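Local atomic coordinates of TerD domain-containing protein (PDB entry 2QNG), a protein that is of unknown function but binds calcium ions and belongs to the TerD family. Residues Val37-Pro41 against Val132-Leu137. Sequence-based numbering, arbitrary orientation.
Sequences VKWDP and VLNPGL. With CA (calcium ion), chain B.
Segments 37-41 and 132-137 meet where strands 33-40 and 135-141 run antiparallel as neighbours in one of the two sheets of this TerD domain, and the pairing runs up to a calcium site at the end of strand 33-40. Lys38 and Gly136 form a hydrogen-bonded pair: Lys38 N to Gly136 O and Gly136 N to Lys38 O are both 2.9 Å. Next to it Val37 faces Leu137 in a non-hydrogen-bonded pair, with Val37 CG2 4.2 Å from Leu137 CB. At Asn134 segment 132-137 bends out of the strand, yet Leu133 O still accepts Asp40 N at 2.8 Å.

Asn134 and Asp40 close this end with their side chains. Asn134 ND2 gives an almost straight bond (176° at the hydrogen) to the anti side of Asp40 OD2, 2.8 Å away and from somewhat out of the carboxylate plane, and the two planar groups stand 82° apart. With its CG anti to the carbonyl carbon (chi1 -69°), Asp40 turns OD2 toward Asn134, while OD1 accepts hydrogen bonds from two waters. One of them also donates to Asn134 O; the other binds the calcium ion. On the same face, Leu133 lays CG and CD2 alongside Asp40 CB. An alanine in place of Asp40 would probably leave the Asn134 amide without its carboxylate mate and the calcium-bound water without this acceptor.

The Trp39 side chain packs against Leu51 of strand 51-59 in the other sheet, which also touches Val132; Val132 CG1 lies 3.6 Å from Trp39 CB, and Trp39 NE1 is held by Thr49 O. The carbonyl Trp39 O binds the calcium at 2.4 Å, with Gly91, Gly93 and Asp97 completing the protein ligands. Asp40 therefore belongs to the second shell, joining the metal's water to the bend at Asn134, and its negative charge probably adds to the pull on the ion.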
loop_
_atom_site.group_PDB
_atom_site.type_symbol
_atom_site.label_atom_id
_atom_site.label_comp_id
_atom_site.label_asym_id
_atom_site.label_seq_id
_atom_site.Cartn_x
_atom_site.Cartn_y
_atom_site.Cartn_z
ATOM N N VAL A 37 1.540 8.307 -1.743
ATOM C CA VAL A 37 2.797 7.914 -2.390
ATOM C C VAL A 37 3.098 8.936 -3.474
ATOM O O VAL A 37 2.186 9.407 -4.160
ATOM C CB VAL A 37 2.678 6.476 -2.949
ATOM C CG1 VAL A 37 3.947 6.047 -3.696
ATOM C CG2 VAL A 37 2.410 5.526 -1.798
ATOM N N LYS A 38 4.381 9.274 -3.606
ATOM C CA LYS A 38 4.838 10.219 -4.623
ATOM C C LYS A 38 6.083 9.688 -5.308
ATOM O O LYS A 38 6.831 8.883 -4.733
ATOM C CB LYS A 38 5.143 11.597 -4.011
ATOM C CG LYS A 38 6.494 11.671 -3.284
ATOM C CD LYS A 38 6.549 12.792 -2.249
ATOM C CE LYS A 38 6.789 14.147 -2.862
ATOM N NZ LYS A 38 6.218 15.243 -2.003
ATOM N N TRP A 39 6.296 10.138 -6.537
ATOM C CA TRP A 39 7.521 9.875 -7.272
ATOM C C TRP A 39 7.614 10.875 -8.408
ATOM O O TRP A 39 6.656 11.609 -8.701
ATOM C CB TRP A 39 7.603 8.422 -7.783
ATOM C CG TRP A 39 6.592 8.045 -8.805
ATOM C CD1 TRP A 39 6.801 7.947 -10.157
ATOM C CD2 TRP A 39 5.199 7.718 -8.592
ATOM N NE1 TRP A 39 5.640 7.547 -10.795
ATOM C CE2 TRP A 39 4.649 7.387 -9.852
ATOM C CE3 TRP A 39 4.390 7.599 -7.460
ATOM C CZ2 TRP A 39 3.316 7.005 -10.012
ATOM C CZ3 TRP A 39 3.057 7.217 -7.617
ATOM C CH2 TRP A 39 2.528 6.932 -8.886
ATOM N N ASP A 40 8.782 10.915 -9.037
ATOM C CA ASP A 40 9.017 11.768 -10.195
ATOM C C ASP A 40 9.012 10.903 -11.456
ATOM O O ASP A 40 9.341 9.715 -11.406
ATOM C CB ASP A 40 10.359 12.480 -10.051
ATOM C CG ASP A 40 10.369 13.526 -8.936
ATOM O OD1 ASP A 40 9.275 13.971 -8.492
ATOM O OD2 ASP A 40 11.479 13.918 -8.497
ATOM N N PRO A 41 8.604 11.477 -12.595
ATOM C CA PRO A 41 8.495 10.665 -13.810
ATOM C C PRO A 41 9.830 10.174 -14.359
ATOM O O PRO A 41 10.879 10.768 -14.079
ATOM C CB PRO A 41 7.840 11.611 -14.833
ATOM C CG PRO A 41 7.789 12.916 -14.231
ATOM C CD PRO A 41 8.138 12.856 -12.785
ATOM N N VAL A 132 13.244 4.156 -9.462
ATOM C CA VAL A 132 12.184 5.139 -9.355
ATOM C C VAL A 132 12.828 6.436 -8.850
ATOM O O VAL A 132 13.594 6.423 -7.878
ATOM C CB VAL A 132 11.118 4.673 -8.358
ATOM C CG1 VAL A 132 10.018 5.746 -8.172
ATOM C CG2 VAL A 132 10.523 3.346 -8.812
ATOM N N LEU A 133 12.523 7.560 -9.508
ATOM C CA LEU A 133 13.104 8.834 -9.086
ATOM C C LEU A 133 12.329 9.433 -7.922
ATOM O O LEU A 133 11.131 9.709 -8.033
ATOM C CB LEU A 133 13.179 9.834 -10.238
ATOM C CG LEU A 133 13.911 11.138 -9.903
ATOM C CD1 LEU A 133 15.343 10.879 -9.412
ATOM C CD2 LEU A 133 13.925 12.033 -11.126
ATOM N N ASN A 134 13.044 9.615 -6.815
ATOM C CA ASN A 134 12.534 10.247 -5.612
ATOM C C ASN A 134 11.201 9.724 -5.106
ATOM O O ASN A 134 10.269 10.513 -4.894
ATOM C CB ASN A 134 12.468 11.759 -5.813
ATOM C CG ASN A 134 13.804 12.326 -6.149
ATOM O OD1 ASN A 134 14.792 11.984 -5.502
ATOM N ND2 ASN A 134 13.867 13.146 -7.197
ATOM N N PRO A 135 11.104 8.402 -4.873
ATOM C CA PRO A 135 9.860 7.849 -4.324
ATOM C C PRO A 135 9.705 8.216 -2.858
ATOM O O PRO A 135 10.695 8.369 -2.123
ATOM C CB PRO A 135 10.071 6.333 -4.437
ATOM C CG PRO A 135 11.579 6.158 -4.293
ATOM C CD PRO A 135 12.125 7.350 -5.069
ATOM N N GLY A 136 8.468 8.343 -2.428
ATOM C CA GLY A 136 8.208 8.665 -1.025
ATOM C C GLY A 136 6.839 8.193 -0.645
ATOM O O GLY A 136 5.940 8.098 -1.503
ATOM N N LEU A 137 6.672 7.928 0.647
ATOM C CA LEU A 137 5.353 7.614 1.172
ATOM C C LEU A 137 5.122 8.335 2.485
ATOM O O LEU A 137 6.067 8.604 3.229
ATOM C CB LEU A 137 5.175 6.091 1.345
ATOM C CG LEU A 137 5.925 5.398 2.471
ATOM C CD1 LEU A 137 5.123 5.423 3.793
ATOM C CD2 LEU A 137 6.213 3.968 2.075
HETATM CA CA CA B . 4.957 13.242 -8.832
HETATM O O HOH W 1 10.948 7.508 -12.041
HETATM O O HOH W 2 8.591 12.674 -5.877
HETATM O O HOH W 3 6.826 14.570 -9.497
HETATM O O HOH W 4 5.487 14.080 -6.700
#